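PDB 1J3L: demethylmenaquinone Methyltransferase from Thermus thermophilus, which belongs to the RraA-like family of alpha/beta proteins and assembles as three copies of the same chain. Local coordinates for residues R36-V40 with G124-L130; V89-V95 with L108-T114; V50-A56 with R80-W86. All blocks are in the same frame, centred on the assembly; numbering follows the deposited sequence.

Contact 1 of 3, residues R36-V40 with G124-L130; sequences RTLRV and GEVDVPL
Residues 36-39 finish strand 31-39 and Val40 follows it. The brief strand 125-126 pairs antiparallel onto the end of this longer strand before its chain turns away. Leu38 faces Val126 as a non-hydrogen-bonded pair (CA-CA 4.7 Å); Arg39 and Glu125 form the hydrogen-bonded pair (CA-CA 5.1 Å), with Arg39 N to Glu125 O and Glu125 N to Arg39 O both 2.9 Å. Asp127 N adds a bond to Thr37 O (3.0 Å). Asp127 then takes left-handed angles (48/50), bending the chain so that Thr37 OG1 (chi1 p) can donate to Val128 O at 2.8 Å. Gly124 (138/169) lies under Arg39 O, where a CB would clash.

Apolar contacts are few: Leu38 CD1 meets Val126 CG2 at 3.9 Å, with Leu46 and Val47 also covering Leu38, and Thr37 CB touches Leu130 CD1 at 3.7 Å.

Two salt bridges complete the contact, Arg36 NE (t,p,t) to Asp127 OD2 and Arg39 NH1 (t,t,m) to Glu125 OE2, each 2.7 Å. Arg39 NH2 also donates to Pro129 O (2.6 Å), while Leu130 CD2 covers one face of the Arg39 guanidinium. Long arginines thus reach beyond the brief backbone pairing, so polar bonds do much to fix this edge segment.

Contact 2 of 3, residues V89-V95 with L108-T114; sequences VVVHGAV and LLALAAT
Aliphatic side chains fill the centre. Val95 CG1 (chi1 m) reaches Ala110 CB at 3.5 Å, Val91 CB lies 4.1 Å from Ala110 CB, and Val89 CG2 (chi1 t) meets Leu108 CD2 (m,t) at 3.5 Å. On the sheet face opposite Val89 and Leu108, Val90 CG2 and Leu109 CD1 stand 4.2 Å apart beside Phe31.

Strands 89-92 and 108-110 run parallel, their axes 4.7 Å and 6° apart, pairing Val89 with Leu108 and Val90 with Leu109. Leu109 N bonds Val89 O at 3.1 Å, and Val91 N bonds Leu109 O at 2.7 Å. His92 then centres an inverse gamma turn, closed by a weak Gly93 N to Val91 O bond (2.9 Å); Gly93 suits the kink because a phi of 160° is readily taken only without a CB. Pairing resumes beyond it: Leu111 N to Gly93 O (2.9 Å), Val95 N to Ala112 O (3.0 Å) and Thr114 N to Val95 O (2.9 Å).

At the polar edge Thr114 OG1 bonds Leu68 O, and the backbone of Ala113 hydrogen-bonds to the second subunit. Neighbouring parallel strands joined through helix 98-101, whose Leu101 packs on Val95 and Leu108, form a beta-alpha-beta unit of this alpha/beta fold.

Contact 3 of 3, residues V50-A56 with R80-W86; sequences VLEEEGA and RAWEKGW
Two helix ends meet here: the chain leaving helix 45-51 wraps around the C-terminal end of helix 75-83 and the tryptophan just after it. The indole of Trp86 (chi1 m, chi2 80°) is clasped between Leu51 and Gly55. Leu51 CD2 (m,t) lies 3.5 Å from the centroid of the Trp86 five-membered ring, and Gly55 CA 3.6 Å from it on the opposite face, both as CH-pi contacts. Gly55 fits because a CB there would run into Trp86 CD2. Trp86 NE1 makes weak hydrogen bonds to Leu51 O (3.1 Å) and Glu53 O (3.2 Å). Leu51 CD2 touches Ala81 CB at 3.6 Å.

Helix 75-83 ends in a Schellman motif: Gly85 has positive phi (88/1), with Trp86 N bonded to Ala81 O (2.9 Å) and Gly85 N to Trp82 O (3.0 Å). Lys84 O accepts from Gly55 N at 3.1 Å.

Outside, salt bridges form a Glu52-Arg80-Glu83 network: Glu52 OE2 to Arg80 NE (2.5 Å, very short) and NH2 (2.6 Å), and Arg80 NH1 to Glu83 OE1 (2.5 Å). Lys84 NZ bridges to Glu54 OE2 (2.9 Å) and donates to water 1 (2.8 Å), which bonds Glu52 O (2.5 Å). Inside, Val50, Leu51 and Trp86 rest on Leu60 of strand 58-63, and Arg36 of strand 31-39 touches Val50 and Trp86, so the helix ends pack onto the sheet.

Contacts 1 and 2 share the main sheet, and contact 3 packs against it. Strands 125-126, 31-39, 58-63, 88-92 and 107-110 pair in that order, so contact 1 and contact 2 lie at the two ends of this run, their centres 15 Å and their nearest atoms about 7 Å apart. Contact 3 sets its helix ends against strands 31-39 and 58-63. It touches contact 1 directly, with centres 16 Å apart: Arg36 NH2 makes a salt bridge to Glu53 OE1 at 3.1 Å, and Val126 CG1 packs on Val50 CG2 at 4.2 Å. Contacts 2 and 3, with centres 17 Å apart, meet through sequence alone, because strand 88-92 follows shortly after Trp86.

Contact 1 of 3, residues R36-V40 with G124-L130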
loop_
_atom_site.group_PDB
_atom_site.type_symbol
_atom_site.label_atom_id
_atom_site.label_comp_id
_atom_site.label_asym_id
_atom_site.label_seq_id
_atom_site.Cartn_x
_atom_site.Cartn_y
_atom_site.Cartn_z
ATOM N N ARG A 36 22.745 -7.521 -9.341
ATOM C CA ARG A 36 22.838 -7.705 -10.779
ATOM C C ARG A 36 21.689 -6.816 -11.264
ATOM O O ARG A 36 20.573 -6.930 -10.767
ATOM C CB ARG A 36 22.558 -9.163 -11.133
ATOM C CG ARG A 36 23.058 -9.570 -12.489
ATOM C CD ARG A 36 24.517 -9.991 -12.446
ATOM N NE ARG A 36 25.036 -10.162 -13.799
ATOM C CZ ARG A 36 24.564 -11.034 -14.684
ATOM N NH1 ARG A 36 23.554 -11.833 -14.366
ATOM N NH2 ARG A 36 25.097 -11.098 -15.895
ATOM N N THR A 37 21.945 -5.932 -12.216
ATOM C CA THR A 37 20.895 -5.035 -12.681
ATOM C C THR A 37 20.389 -5.319 -14.080
ATOM O O THR A 37 21.003 -6.057 -14.857
ATOM C CB THR A 37 21.352 -3.568 -12.656
ATOM O OG1 THR A 37 22.380 -3.368 -13.640
ATOM C CG2 THR A 37 21.892 -3.210 -11.279
ATOM N N LEU A 38 19.261 -4.695 -14.393
ATOM C CA LEU A 38 18.626 -4.850 -15.685
ATOM C C LEU A 38 17.608 -3.732 -15.870
ATOM O O LEU A 38 16.864 -3.389 -14.946
ATOM C CB LEU A 38 17.945 -6.214 -15.738
ATOM C CG LEU A 38 17.257 -6.680 -17.007
ATOM C CD1 LEU A 38 18.229 -6.634 -18.172
ATOM C CD2 LEU A 38 16.741 -8.096 -16.786
ATOM N N ARG A 39 17.598 -3.149 -17.058
ATOM C CA ARG A 39 16.659 -2.086 -17.366
ATOM C C ARG A 39 15.852 -2.518 -18.573
ATOM O O ARG A 39 16.408 -2.879 -19.608
ATOM C CB ARG A 39 17.388 -0.779 -17.674
ATOM C CG ARG A 39 16.446 0.344 -18.079
ATOM C CD ARG A 39 17.185 1.641 -18.352
ATOM N NE ARG A 39 17.854 2.148 -17.157
ATOM C CZ ARG A 39 19.170 2.295 -17.041
ATOM N NH1 ARG A 39 19.968 1.977 -18.055
ATOM N NH2 ARG A 39 19.690 2.759 -15.910
ATOM N N VAL A 40 14.534 -2.505 -18.423
ATOM C CA VAL A 40 13.641 -2.881 -19.503
ATOM C C VAL A 40 12.349 -2.116 -19.321
ATOM O O VAL A 40 12.157 -1.399 -18.333
ATOM C CB VAL A 40 13.296 -4.390 -19.496
ATOM C CG1 VAL A 40 14.541 -5.208 -19.688
ATOM C CG2 VAL A 40 12.587 -4.771 -18.184
ATOM N N GLY A 124 16.385 -3.746 -23.874
ATOM C CA GLY A 124 16.830 -3.512 -22.515
ATOM C C GLY A 124 18.335 -3.556 -22.339
ATOM O O GLY A 124 19.066 -3.981 -23.236
ATOM N N GLU A 125 18.794 -3.120 -21.169
ATOM C CA GLU A 125 20.218 -3.084 -20.849
ATOM C C GLU A 125 20.547 -3.997 -19.669
ATOM O O GLU A 125 19.779 -4.091 -18.711
ATOM C CB GLU A 125 20.636 -1.658 -20.498
ATOM C CG GLU A 125 20.073 -0.590 -21.412
ATOM C CD GLU A 125 20.452 0.812 -20.956
ATOM O OE1 GLU A 125 21.664 1.111 -20.897
ATOM O OE2 GLU A 125 19.543 1.614 -20.656
ATOM N N VAL A 126 21.709 -4.641 -19.735
ATOM C CA VAL A 126 22.154 -5.544 -18.683
ATOM C C VAL A 126 23.331 -4.972 -17.884
ATOM O O VAL A 126 24.267 -4.410 -18.448
ATOM C CB VAL A 126 22.566 -6.899 -19.284
ATOM C CG1 VAL A 126 22.855 -7.895 -18.175
ATOM C CG2 VAL A 126 21.462 -7.406 -20.208
ATOM N N ASP A 127 23.269 -5.139 -16.565
ATOM C CA ASP A 127 24.291 -4.661 -15.637
ATOM C C ASP A 127 24.739 -3.206 -15.829
ATOM O O ASP A 127 25.935 -2.914 -15.896
ATOM C CB ASP A 127 25.505 -5.602 -15.654
ATOM C CG ASP A 127 25.271 -6.881 -14.847
ATOM O OD1 ASP A 127 24.900 -6.787 -13.658
ATOM O OD2 ASP A 127 25.472 -7.983 -15.389
ATOM N N VAL A 128 23.763 -2.300 -15.910
ATOM C CA VAL A 128 24.023 -0.868 -16.057
ATOM C C VAL A 128 23.583 -0.149 -14.789
ATOM O O VAL A 128 22.730 -0.647 -14.052
ATOM C CB VAL A 128 23.231 -0.243 -17.217
ATOM C CG1 VAL A 128 23.697 -0.808 -18.543
ATOM C CG2 VAL A 128 21.753 -0.483 -17.009
ATOM N N PRO A 129 24.168 1.027 -14.509
ATOM C CA PRO A 129 23.777 1.764 -13.306
ATOM C C PRO A 129 22.296 2.117 -13.417
ATOM O O PRO A 129 21.841 2.559 -14.470
ATOM C CB PRO A 129 24.668 3.007 -13.358
ATOM C CG PRO A 129 25.897 2.511 -14.047
ATOM C CD PRO A 129 25.324 1.669 -15.163
ATOM N N LEU A 130 21.545 1.920 -12.341
ATOM C CA LEU A 130 20.120 2.233 -12.349
ATOM C C LEU A 130 19.833 3.358 -11.374
ATOM O O LEU A 130 20.580 3.572 -10.420
ATOM C CB LEU A 130 19.290 1.022 -11.911
ATOM C CG LEU A 130 19.442 -0.341 -12.570
ATOM C CD1 LEU A 130 18.595 -1.328 -11.785
ATOM C CD2 LEU A 130 19.014 -0.300 -14.023
#

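Contact 2 of 3, residues V89-V95 with L108-T114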
loop_
_atom_site.group_PDB
_atom_site.type_symbol
_atom_site.label_atom_id
_atom_site.label_comp_id
_atom_site.label_asym_id
_atom_site.label_seq_id
_atom_site.Cartn_x
_atom_site.Cartn_y
_atom_site.Cartn_z
ATOM N N VAL A 89 14.838 -11.365 -6.275
ATOM C CA VAL A 89 14.587 -10.484 -7.408
ATOM C C VAL A 89 13.816 -9.269 -6.900
ATOM O O VAL A 89 12.852 -9.405 -6.136
ATOM C CB VAL A 89 13.712 -11.176 -8.483
ATOM C CG1 VAL A 89 13.717 -10.350 -9.778
ATOM C CG2 VAL A 89 14.205 -12.597 -8.719
ATOM N N VAL A 90 14.258 -8.082 -7.293
ATOM C CA VAL A 90 13.566 -6.857 -6.907
ATOM C C VAL A 90 13.070 -6.213 -8.188
ATOM O O VAL A 90 13.858 -5.895 -9.073
ATOM C CB VAL A 90 14.479 -5.875 -6.185
ATOM C CG1 VAL A 90 13.785 -4.540 -6.056
ATOM C CG2 VAL A 90 14.829 -6.416 -4.811
ATOM N N VAL A 91 11.763 -6.028 -8.294
ATOM C CA VAL A 91 11.201 -5.450 -9.499
ATOM C C VAL A 91 10.607 -4.061 -9.316
ATOM O O VAL A 91 9.631 -3.883 -8.581
ATOM C CB VAL A 91 10.102 -6.374 -10.099
ATOM C CG1 VAL A 91 9.556 -5.788 -11.392
ATOM C CG2 VAL A 91 10.667 -7.759 -10.350
ATOM N N HIS A 92 11.215 -3.074 -9.967
ATOM C CA HIS A 92 10.670 -1.728 -9.923
ATOM C C HIS A 92 9.681 -1.802 -11.070
ATOM O O HIS A 92 9.972 -1.367 -12.185
ATOM C CB HIS A 92 11.721 -0.664 -10.230
ATOM C CG HIS A 92 11.194 0.730 -10.107
ATOM N ND1 HIS A 92 11.476 1.724 -11.027
ATOM C CD2 HIS A 92 10.414 1.309 -9.164
ATOM C CE1 HIS A 92 10.895 2.845 -10.651
ATOM N NE2 HIS A 92 10.242 2.623 -9.520
ATOM N N GLY A 93 8.526 -2.392 -10.781
ATOM C CA GLY A 93 7.493 -2.596 -11.778
ATOM C C GLY A 93 6.565 -3.689 -11.281
ATOM O O GLY A 93 6.457 -3.894 -10.062
ATOM N N ALA A 94 5.924 -4.416 -12.198
ATOM C CA ALA A 94 4.982 -5.443 -11.785
ATOM C C ALA A 94 5.356 -6.882 -12.109
ATOM O O ALA A 94 6.235 -7.143 -12.935
ATOM C CB ALA A 94 3.597 -5.124 -12.354
ATOM N N VAL A 95 4.663 -7.797 -11.431
ATOM C CA VAL A 95 4.837 -9.241 -11.581
ATOM C C VAL A 95 3.436 -9.872 -11.684
ATOM O O VAL A 95 2.443 -9.145 -11.648
ATOM C CB VAL A 95 5.580 -9.845 -10.341
ATOM C CG1 VAL A 95 6.940 -9.161 -10.147
ATOM C CG2 VAL A 95 4.727 -9.701 -9.084
ATOM N N LEU A 108 11.081 -11.910 -3.416
ATOM C CA LEU A 108 10.465 -11.319 -4.602
ATOM C C LEU A 108 9.652 -10.056 -4.282
ATOM O O LEU A 108 8.532 -10.132 -3.770
ATOM C CB LEU A 108 9.569 -12.343 -5.310
ATOM C CG LEU A 108 10.269 -13.566 -5.905
ATOM C CD1 LEU A 108 9.230 -14.492 -6.520
ATOM C CD2 LEU A 108 11.283 -13.123 -6.953
ATOM N N LEU A 109 10.229 -8.900 -4.595
ATOM C CA LEU A 109 9.570 -7.623 -4.354
ATOM C C LEU A 109 9.140 -6.990 -5.667
ATOM O O LEU A 109 9.815 -7.119 -6.693
ATOM C CB LEU A 109 10.506 -6.650 -3.629
ATOM C CG LEU A 109 11.194 -7.150 -2.362
ATOM C CD1 LEU A 109 12.039 -6.021 -1.725
ATOM C CD2 LEU A 109 10.131 -7.651 -1.402
ATOM N N ALA A 110 8.002 -6.314 -5.634
ATOM C CA ALA A 110 7.489 -5.640 -6.809
ATOM C C ALA A 110 6.545 -4.561 -6.313
ATOM O O ALA A 110 6.150 -4.570 -5.149
ATOM C CB ALA A 110 6.756 -6.624 -7.701
ATOM N N LEU A 111 6.196 -3.626 -7.187
ATOM C CA LEU A 111 5.293 -2.548 -6.815
ATOM C C LEU A 111 3.861 -3.058 -6.820
ATOM O O LEU A 111 3.015 -2.578 -6.072
ATOM C CB LEU A 111 5.444 -1.370 -7.788
ATOM C CG LEU A 111 6.813 -0.675 -7.765
ATOM C CD1 LEU A 111 6.888 0.369 -8.866
ATOM C CD2 LEU A 111 7.051 -0.048 -6.391
ATOM N N ALA A 112 3.602 -4.055 -7.662
ATOM C CA ALA A 112 2.267 -4.613 -7.763
ATOM C C ALA A 112 2.197 -5.790 -8.708
ATOM O O ALA A 112 3.123 -6.053 -9.481
ATOM C CB ALA A 112 1.293 -3.535 -8.234
ATOM N N ALA A 113 1.089 -6.515 -8.618
ATOM C CA ALA A 113 0.845 -7.631 -9.517
ATOM C C ALA A 113 -0.069 -7.075 -10.625
ATOM O O ALA A 113 -0.812 -6.119 -10.408
ATOM C CB ALA A 113 0.153 -8.787 -8.770
ATOM N N THR A 114 -0.003 -7.667 -11.807
ATOM C CA THR A 114 -0.824 -7.238 -12.935
ATOM C C THR A 114 -1.032 -8.490 -13.792
ATOM O O THR A 114 -0.163 -9.370 -13.836
ATOM C CB THR A 114 -0.117 -6.121 -13.746
ATOM O OG1 THR A 114 -1.096 -5.307 -14.400
ATOM C CG2 THR A 114 0.816 -6.719 -14.799
#

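Contact 3 of 3, residues V50-A56 with R80-W86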
loop_
_atom_site.group_PDB
_atom_site.type_symbol
_atom_site.label_atom_id
_atom_site.label_comp_id
_atom_site.label_asym_id
_atom_site.label_seq_id
_atom_site.Cartn_x
_atom_site.Cartn_y
_atom_site.Cartn_z
ATOM N N VAL A 50 18.829 -13.634 -18.435
ATOM C CA VAL A 50 19.686 -13.380 -17.285
ATOM C C VAL A 50 19.452 -14.323 -16.092
ATOM O O VAL A 50 20.412 -14.780 -15.476
ATOM C CB VAL A 50 19.551 -11.903 -16.812
ATOM C CG1 VAL A 50 20.361 -11.673 -15.532
ATOM C CG2 VAL A 50 20.041 -10.957 -17.918
ATOM N N LEU A 51 18.198 -14.628 -15.764
ATOM C CA LEU A 51 17.939 -15.514 -14.629
ATOM C C LEU A 51 18.378 -16.943 -14.910
ATOM O O LEU A 51 18.412 -17.778 -14.007
ATOM C CB LEU A 51 16.460 -15.500 -14.246
ATOM C CG LEU A 51 15.946 -14.310 -13.428
ATOM C CD1 LEU A 51 14.462 -14.460 -13.217
ATOM C CD2 LEU A 51 16.645 -14.247 -12.089
ATOM N N GLU A 52 18.722 -17.218 -16.162
ATOM C CA GLU A 52 19.160 -18.552 -16.554
ATOM C C GLU A 52 20.646 -18.684 -16.253
ATOM O O GLU A 52 21.210 -19.780 -16.306
ATOM C CB GLU A 52 18.914 -18.766 -18.046
ATOM C CG GLU A 52 18.760 -20.215 -18.443
ATOM C CD GLU A 52 17.560 -20.867 -17.788
ATOM O OE1 GLU A 52 16.415 -20.495 -18.125
ATOM O OE2 GLU A 52 17.764 -21.751 -16.930
ATOM N N GLU A 53 21.279 -17.553 -15.948
ATOM C CA GLU A 53 22.698 -17.552 -15.633
ATOM C C GLU A 53 22.796 -17.832 -14.148
ATOM O O GLU A 53 21.907 -17.443 -13.383
ATOM C CB GLU A 53 23.333 -16.198 -15.978
ATOM C CG GLU A 53 22.858 -15.681 -17.317
ATOM C CD GLU A 53 23.779 -14.655 -17.930
ATOM O OE1 GLU A 53 24.269 -13.765 -17.205
ATOM O OE2 GLU A 53 24.001 -14.733 -19.153
ATOM N N GLU A 54 23.838 -18.541 -13.728
ATOM C CA GLU A 54 23.928 -18.825 -12.323
ATOM C C GLU A 54 23.893 -17.623 -11.414
ATOM O O GLU A 54 24.711 -16.717 -11.549
ATOM C CB GLU A 54 25.089 -19.809 -12.049
ATOM C CG GLU A 54 24.487 -21.269 -11.938
ATOM C CD GLU A 54 24.940 -22.355 -12.968
ATOM O OE1 GLU A 54 26.041 -22.923 -12.822
ATOM O OE2 GLU A 54 24.173 -22.703 -13.894
ATOM N N GLY A 55 22.913 -17.638 -10.504
ATOM C CA GLY A 55 22.715 -16.535 -9.580
ATOM C C GLY A 55 23.014 -16.797 -8.111
ATOM O O GLY A 55 22.463 -16.124 -7.232
ATOM N N ALA A 56 23.895 -17.753 -7.839
ATOM C CA ALA A 56 24.275 -18.068 -6.471
ATOM C C ALA A 56 24.716 -16.804 -5.733
ATOM O O ALA A 56 25.583 -16.066 -6.196
ATOM C CB ALA A 56 25.387 -19.074 -6.483
ATOM N N ARG A 80 12.333 -20.578 -12.022
ATOM C CA ARG A 80 13.605 -20.701 -12.717
ATOM C C ARG A 80 14.715 -20.016 -11.905
ATOM O O ARG A 80 15.774 -20.601 -11.675
ATOM C CB ARG A 80 13.512 -20.100 -14.126
ATOM C CG ARG A 80 14.574 -20.628 -15.065
ATOM C CD ARG A 80 14.569 -22.157 -15.116
ATOM N NE ARG A 80 15.828 -22.640 -15.673
ATOM C CZ ARG A 80 16.414 -23.780 -15.327
ATOM N NH1 ARG A 80 15.857 -24.573 -14.424
ATOM N NH2 ARG A 80 17.578 -24.112 -15.865
ATOM N N ALA A 81 14.449 -18.790 -11.452
ATOM C CA ALA A 81 15.411 -18.021 -10.663
ATOM C C ALA A 81 15.859 -18.818 -9.456
ATOM O O ALA A 81 17.045 -18.823 -9.097
ATOM C CB ALA A 81 14.790 -16.698 -10.211
ATOM N N TRP A 82 14.903 -19.500 -8.837
ATOM C CA TRP A 82 15.191 -20.317 -7.672
ATOM C C TRP A 82 16.058 -21.523 -8.014
ATOM O O TRP A 82 17.006 -21.828 -7.291
ATOM C CB TRP A 82 13.895 -20.790 -7.027
ATOM C CG TRP A 82 14.105 -21.719 -5.885
ATOM C CD1 TRP A 82 14.805 -21.467 -4.743
ATOM C CD2 TRP A 82 13.577 -23.043 -5.751
ATOM N NE1 TRP A 82 14.742 -22.547 -3.902
ATOM C CE2 TRP A 82 13.994 -23.527 -4.493
ATOM C CE3 TRP A 82 12.787 -23.864 -6.569
ATOM C CZ2 TRP A 82 13.649 -24.798 -4.030
ATOM C CZ3 TRP A 82 12.442 -25.132 -6.108
ATOM C CH2 TRP A 82 12.873 -25.584 -4.847
ATOM N N GLU A 83 15.728 -22.217 -9.105
ATOM C CA GLU A 83 16.499 -23.390 -9.527
ATOM C C GLU A 83 17.935 -22.978 -9.866
ATOM O O GLU A 83 18.860 -23.761 -9.717
ATOM C CB GLU A 83 15.858 -24.067 -10.757
ATOM C CG GLU A 83 14.398 -24.492 -10.565
ATOM C CD GLU A 83 13.772 -25.119 -11.812
ATOM O OE1 GLU A 83 13.922 -24.559 -12.921
ATOM O OE2 GLU A 83 13.107 -26.170 -11.678
ATOM N N LYS A 84 18.109 -21.747 -10.329
ATOM C CA LYS A 84 19.428 -21.244 -10.685
ATOM C C LYS A 84 20.179 -20.650 -9.490
ATOM O O LYS A 84 21.285 -20.129 -9.637
ATOM C CB LYS A 84 19.307 -20.206 -11.803
ATOM C CG LYS A 84 19.180 -20.815 -13.193
ATOM C CD LYS A 84 20.448 -21.568 -13.550
ATOM C CE LYS A 84 20.354 -22.239 -14.897
ATOM N NZ LYS A 84 21.651 -22.870 -15.229
ATOM N N GLY A 85 19.559 -20.714 -8.313
ATOM C CA GLY A 85 20.198 -20.233 -7.096
ATOM C C GLY A 85 20.058 -18.775 -6.694
ATOM O O GLY A 85 20.622 -18.349 -5.687
ATOM N N TRP A 86 19.322 -17.998 -7.472
ATOM C CA TRP A 86 19.152 -16.599 -7.133
ATOM C C TRP A 86 18.633 -16.452 -5.710
ATOM O O TRP A 86 17.778 -17.220 -5.262
ATOM C CB TRP A 86 18.191 -15.926 -8.125
ATOM C CG TRP A 86 18.772 -15.833 -9.479
ATOM C CD1 TRP A 86 18.830 -16.822 -10.412
ATOM C CD2 TRP A 86 19.520 -14.734 -10.010
ATOM N NE1 TRP A 86 19.573 -16.414 -11.491
ATOM C CE2 TRP A 86 20.003 -15.137 -11.273
ATOM C CE3 TRP A 86 19.820 -13.449 -9.542
ATOM C CZ2 TRP A 86 20.789 -14.304 -12.070
ATOM C CZ3 TRP A 86 20.600 -12.621 -10.334
ATOM C CH2 TRP A 86 21.073 -13.054 -11.593
HETATM O O HOH W 1 23.460 -20.889 -15.989
#